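Local coordinates for protein glucanase (Clostridium thermocellum, PDB 5GXX) that probably hydrolyses cellulose chains as a family 9 endoglucanase of the cellulosome, at residues H272-T277 / K325-N330; T307-A312 / N330-Q335. The protein carries 1 engineered substitution. All coordinates share one frame; numbering follows the deposited sequence.

Contact 1 and contact 2 bring two successive helices, 263-276 and 301-318, against the same helix, 322-340. Their segments on helix 322-340 follow each other, and their centres lie about 8 Å apart. Both belong to the catalytic part of the chain. Contact 1 lies farther from the chain centre, and although most of its touching residues are buried, it joins a salt bridge with bound water to an apolar patch. In contact 2 every touching residue is buried, and the match is one of small side chains and a ring. The two also meet directly: Trp276 packs on Glu308 and Phe331, and His272 makes a weak hydrogen bond to Glu308, whose carboxylate is also bonded to the backbone N of His243.

Contact 1 of 2, residues H272-T277 / K325-N330; sequences HLDWWT and KQKYYN
Asp274 meets Lys327 and Tyr328 where helix 263-276 comes to its end against helix 322-340. Both helices belong to the glycosyl hydrolase family 9 module, whose fold is an (alpha/alpha)6 barrel. The two short segments cross at 56°, with their axes 10.5 Å apart. At this spacing the helices meet through longer side chains.

The polar part centres on one oxygen, Asp274 OD1. Tyr328 OH donates a hydrogen bond to Asp274 OD1 at 2.7 Å. Lys327 NZ forms a salt bridge with Asp274 OD1 at 2.8 Å. The two donors come from opposite faces of the carboxylate and well out of its plane. OD1 is thus gripped from both sides, which probably favours the charged form of Asp274. The lysine chain bends once, at chi3 (66°), and this turn helps bring its ammonium group to the carboxylate. The other oxygen is served by water: one molecule donates to Asp274 OD2 and accepts from Lys327 NZ.

The apolar part is built round the Tyr328 ring. Leu273 CD1 sits over the centre of one face, a CH-pi contact 4.2 Å from the ring centroid. It lies only 5° off the ring normal. Leu273 CB also touches the ring, 3.5 Å from Tyr328 CE1. Thr277 CG2 lies at the ring edge, close to its plane, and brushes the aliphatic Lys327 CG as well. Beyond this pair of helices, Leu273 also packs on Ala312 and Tyr315 of helix 301-318.

Thr277 is the first residue to leave the helix. Its backbone N and its hydroxyl both bond to Asp274 O. The hydroxyl bond, from Thr277 OG1 to Asp274 O, is 2.7 Å long.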
# COMPACT_ATOMS: atom_id res chain seq x y z
N HIS A 272 -15.25 44.00 -39.51
CA HIS A 272 -15.21 43.01 -38.44
C HIS A 272 -16.59 42.39 -38.20
O HIS A 272 -16.75 41.15 -38.20
CB HIS A 272 -14.68 43.68 -37.15
CG HIS A 272 -14.91 42.89 -35.90
ND1 HIS A 272 -14.26 41.71 -35.61
CD2 HIS A 272 -15.75 43.11 -34.85
CE1 HIS A 272 -14.71 41.23 -34.46
NE2 HIS A 272 -15.59 42.07 -33.97
N LEU A 273 -17.59 43.24 -38.03
CA LEU A 273 -18.93 42.71 -37.78
C LEU A 273 -19.50 41.98 -38.99
O LEU A 273 -20.15 40.94 -38.85
CB LEU A 273 -19.90 43.77 -37.24
CG LEU A 273 -19.58 44.27 -35.84
CD1 LEU A 273 -20.39 45.52 -35.51
CD2 LEU A 273 -19.70 43.20 -34.76
N ASP A 274 -19.23 42.50 -40.19
CA ASP A 274 -19.73 41.82 -41.39
C ASP A 274 -19.17 40.40 -41.45
O ASP A 274 -19.87 39.47 -41.82
CB ASP A 274 -19.33 42.59 -42.66
CG ASP A 274 -20.22 43.80 -42.92
OD1 ASP A 274 -21.15 44.09 -42.13
OD2 ASP A 274 -20.00 44.42 -43.98
N TRP A 275 -17.90 40.24 -41.09
CA TRP A 275 -17.27 38.92 -41.09
C TRP A 275 -17.96 37.93 -40.18
O TRP A 275 -17.95 36.74 -40.46
CB TRP A 275 -15.77 39.04 -40.77
CG TRP A 275 -14.99 37.76 -40.82
CD1 TRP A 275 -14.47 37.15 -41.93
CD2 TRP A 275 -14.65 36.93 -39.71
NE1 TRP A 275 -13.85 35.96 -41.57
CE2 TRP A 275 -13.93 35.82 -40.21
CE3 TRP A 275 -14.88 37.02 -38.33
CZ2 TRP A 275 -13.43 34.83 -39.37
CZ3 TRP A 275 -14.38 36.04 -37.50
CH2 TRP A 275 -13.66 34.96 -38.03
N TRP A 276 -18.54 38.44 -39.10
CA TRP A 276 -19.30 37.64 -38.15
C TRP A 276 -20.74 37.34 -38.58
O TRP A 276 -21.34 36.40 -38.05
CB TRP A 276 -19.30 38.36 -36.80
CG TRP A 276 -18.07 38.04 -36.02
CD1 TRP A 276 -16.87 38.71 -36.03
CD2 TRP A 276 -17.90 36.93 -35.14
NE1 TRP A 276 -15.97 38.07 -35.19
CE2 TRP A 276 -16.59 36.97 -34.63
CE3 TRP A 276 -18.77 35.91 -34.70
CZ2 TRP A 276 -16.10 36.02 -33.73
CZ3 TRP A 276 -18.29 34.97 -33.79
CH2 TRP A 276 -16.97 35.03 -33.32
N THR A 277 -21.30 38.12 -39.50
CA THR A 277 -22.69 37.98 -39.90
C THR A 277 -22.87 36.89 -40.96
O THR A 277 -21.91 36.55 -41.66
CB THR A 277 -23.27 39.29 -40.48
OG1 THR A 277 -22.60 39.61 -41.72
CG2 THR A 277 -23.18 40.44 -39.48
N LYS A 325 -28.03 48.74 -39.01
CA LYS A 325 -28.61 48.51 -37.69
C LYS A 325 -29.35 47.19 -37.61
O LYS A 325 -29.17 46.42 -36.67
CB LYS A 325 -29.55 49.66 -37.28
CG LYS A 325 -28.84 50.90 -36.84
CD LYS A 325 -29.79 52.10 -36.79
CE LYS A 325 -30.52 52.18 -35.46
NZ LYS A 325 -29.68 52.63 -34.31
N GLN A 326 -30.20 46.92 -38.60
CA GLN A 326 -30.99 45.68 -38.63
C GLN A 326 -30.10 44.45 -38.78
O GLN A 326 -30.28 43.44 -38.09
CB GLN A 326 -31.98 45.74 -39.79
CG GLN A 326 -32.87 44.52 -39.93
CD GLN A 326 -33.88 44.70 -41.04
OE1 GLN A 326 -33.65 44.28 -42.17
NE2 GLN A 326 -34.99 45.34 -40.71
N LYS A 327 -29.13 44.54 -39.68
CA LYS A 327 -28.22 43.41 -39.90
C LYS A 327 -27.44 43.10 -38.61
O LYS A 327 -27.31 41.94 -38.24
CB LYS A 327 -27.26 43.70 -41.06
CG LYS A 327 -26.11 42.71 -41.20
CD LYS A 327 -25.26 42.91 -42.45
CE LYS A 327 -24.50 44.23 -42.39
NZ LYS A 327 -23.59 44.32 -43.57
N TYR A 328 -26.91 44.11 -37.94
CA TYR A 328 -26.12 43.82 -36.74
C TYR A 328 -26.95 43.41 -35.54
O TYR A 328 -26.53 42.53 -34.79
CB TYR A 328 -25.17 44.97 -36.40
CG TYR A 328 -24.19 45.27 -37.50
CD1 TYR A 328 -23.58 44.27 -38.25
CD2 TYR A 328 -23.84 46.59 -37.79
CE1 TYR A 328 -22.68 44.55 -39.25
CE2 TYR A 328 -22.94 46.88 -38.79
CZ TYR A 328 -22.37 45.87 -39.53
OH TYR A 328 -21.48 46.20 -40.52
N TYR A 329 -28.11 44.05 -35.36
CA TYR A 329 -29.05 43.66 -34.31
C TYR A 329 -29.51 42.21 -34.50
O TYR A 329 -29.54 41.44 -33.54
CB TYR A 329 -30.29 44.57 -34.31
CG TYR A 329 -31.32 44.23 -33.26
CD1 TYR A 329 -32.31 43.27 -33.49
CD2 TYR A 329 -31.29 44.84 -32.00
CE1 TYR A 329 -33.25 42.93 -32.53
CE2 TYR A 329 -32.24 44.51 -31.04
CZ TYR A 329 -33.22 43.56 -31.31
OH TYR A 329 -34.15 43.23 -30.35
N ASN A 330 -29.87 41.82 -35.72
CA ASN A 330 -30.41 40.47 -35.93
C ASN A 330 -29.33 39.42 -35.65
O ASN A 330 -29.61 38.37 -35.04
CB ASN A 330 -30.89 40.33 -37.38
CG ASN A 330 -32.24 41.00 -37.64
OD1 ASN A 330 -32.94 41.40 -36.71
ND2 ASN A 330 -32.60 41.09 -38.92
O HOH W 1 -21.82 46.23 -44.74
O HOH W 2 -22.45 41.19 -43.92

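Contact 2 of 2, residues T307-A312 / N330-Q335; sequences TEAFLA and NFAKSQ
Ala309 and Ala332 meet at the closest point of helices 301-318 and 322-340. Their CA atoms are 3.8 Å apart. The segment axes approach to 8.1 Å and run roughly antiparallel, at 149°. Such a close approach is possible because the side chains at this point are single methyl groups.

The Ala332 methyl is the central bump. It rests in a shallow hollow formed by the backbone of Ala309 and the methyl groups of Ala309 and Ala312, one turn apart. Ala332 CB comes within 3.3 Å of Ala309 O and 4.0 Å of Ala312 CB. In return, the Ala309 methyl lies over the backbone of Ala332, with Ala309 CB 3.4 Å from Ala332 O. Gln335 CB touches this methyl from the next turn, while the Gln335 amide bonds to Ala294 and Gly292.

Phe331 packs beside the alanines. Its CG is anti to the backbone N (chi1 160°), which carries the ring across to the other helix. The ring enters edge first: Ala312 CB and Glu308 O lie near its plane. Phe331 CD2 is 3.8 Å from Ala312 CB, and CZ reaches Glu308 CB. Trp276 of helix 263-276 also packs on this ring.

Close alanine contacts flanked by an aromatic wedge here join two consecutive antiparallel helices, the kind of pairing from which the (alpha/alpha)6 barrel of family 9 glycoside hydrolases is built.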
# COMPACT_ATOMS: atom_id res chain seq x y z
N THR A 307 -20.18 37.43 -26.95
CA THR A 307 -19.39 38.66 -26.78
C THR A 307 -19.55 39.54 -28.02
O THR A 307 -19.78 40.75 -27.93
CB THR A 307 -17.90 38.35 -26.50
OG1 THR A 307 -17.80 37.58 -25.29
CG2 THR A 307 -17.10 39.66 -26.35
N GLU A 308 -19.47 38.90 -29.19
CA GLU A 308 -19.67 39.63 -30.45
C GLU A 308 -21.09 40.17 -30.53
O GLU A 308 -21.29 41.25 -31.08
CB GLU A 308 -19.33 38.76 -31.66
CG GLU A 308 -17.83 38.49 -31.75
CD GLU A 308 -17.05 39.76 -32.01
OE1 GLU A 308 -17.54 40.62 -32.78
OE2 GLU A 308 -15.93 39.95 -31.47
N ALA A 309 -22.07 39.44 -29.97
CA ALA A 309 -23.43 39.97 -29.89
C ALA A 309 -23.45 41.30 -29.14
O ALA A 309 -24.06 42.27 -29.61
CB ALA A 309 -24.42 38.95 -29.28
N PHE A 310 -22.74 41.39 -28.01
CA PHE A 310 -22.65 42.66 -27.29
C PHE A 310 -22.04 43.76 -28.13
O PHE A 310 -22.61 44.85 -28.20
CB PHE A 310 -21.90 42.46 -25.98
CG PHE A 310 -21.81 43.70 -25.12
CD1 PHE A 310 -22.96 44.43 -24.81
CD2 PHE A 310 -20.59 44.13 -24.62
CE1 PHE A 310 -22.90 45.56 -24.01
CE2 PHE A 310 -20.52 45.27 -23.82
CZ PHE A 310 -21.67 45.99 -23.51
N LEU A 311 -20.91 43.49 -28.77
CA LEU A 311 -20.29 44.51 -29.62
C LEU A 311 -21.21 44.97 -30.74
O LEU A 311 -21.27 46.17 -31.06
CB LEU A 311 -19.00 43.99 -30.24
CG LEU A 311 -17.71 44.28 -29.47
CD1 LEU A 311 -17.70 43.63 -28.09
CD2 LEU A 311 -16.49 43.84 -30.27
N ALA A 312 -21.92 44.01 -31.34
CA ALA A 312 -22.85 44.30 -32.43
C ALA A 312 -24.02 45.17 -31.97
O ALA A 312 -24.39 46.11 -32.67
CB ALA A 312 -23.33 43.00 -33.09
N ASN A 330 -29.87 41.82 -35.72
CA ASN A 330 -30.41 40.47 -35.93
C ASN A 330 -29.33 39.42 -35.65
O ASN A 330 -29.61 38.37 -35.04
CB ASN A 330 -30.89 40.33 -37.38
CG ASN A 330 -32.24 41.00 -37.64
OD1 ASN A 330 -32.94 41.40 -36.71
ND2 ASN A 330 -32.60 41.09 -38.92
N PHE A 331 -28.12 39.73 -36.11
CA PHE A 331 -26.98 38.87 -35.76
C PHE A 331 -26.84 38.69 -34.25
O PHE A 331 -26.75 37.56 -33.75
CB PHE A 331 -25.66 39.41 -36.34
CG PHE A 331 -24.44 38.86 -35.65
CD1 PHE A 331 -24.03 37.55 -35.88
CD2 PHE A 331 -23.75 39.64 -34.72
CE1 PHE A 331 -22.94 37.03 -35.19
CE2 PHE A 331 -22.67 39.11 -34.02
CZ PHE A 331 -22.25 37.82 -34.29
N ALA A 332 -26.80 39.81 -33.52
CA ALA A 332 -26.58 39.75 -32.08
C ALA A 332 -27.68 38.95 -31.39
O ALA A 332 -27.40 38.04 -30.61
CB ALA A 332 -26.50 41.19 -31.55
N LYS A 333 -28.94 39.27 -31.69
CA LYS A 333 -30.04 38.60 -31.00
C LYS A 333 -30.05 37.11 -31.36
O LYS A 333 -30.35 36.28 -30.50
CB LYS A 333 -31.40 39.27 -31.29
CG LYS A 333 -32.57 38.63 -30.54
CD LYS A 333 -33.86 39.43 -30.73
CE LYS A 333 -34.91 38.99 -29.72
NZ LYS A 333 -35.51 37.67 -30.11
N SER A 334 -29.67 36.79 -32.59
CA SER A 334 -29.65 35.39 -33.00
C SER A 334 -28.65 34.58 -32.19
O SER A 334 -28.88 33.41 -31.90
CB SER A 334 -29.39 35.24 -34.50
OG SER A 334 -28.03 35.41 -34.82
N GLN A 335 -27.53 35.21 -31.83
CA GLN A 335 -26.53 34.47 -31.06
C GLN A 335 -26.92 34.29 -29.60
O GLN A 335 -26.74 33.22 -29.03
CB GLN A 335 -25.15 35.15 -31.14
CG GLN A 335 -24.66 35.28 -32.58
CD GLN A 335 -24.63 33.96 -33.32
OE1 GLN A 335 -23.80 33.10 -33.03
NE2 GLN A 335 -25.51 33.82 -34.30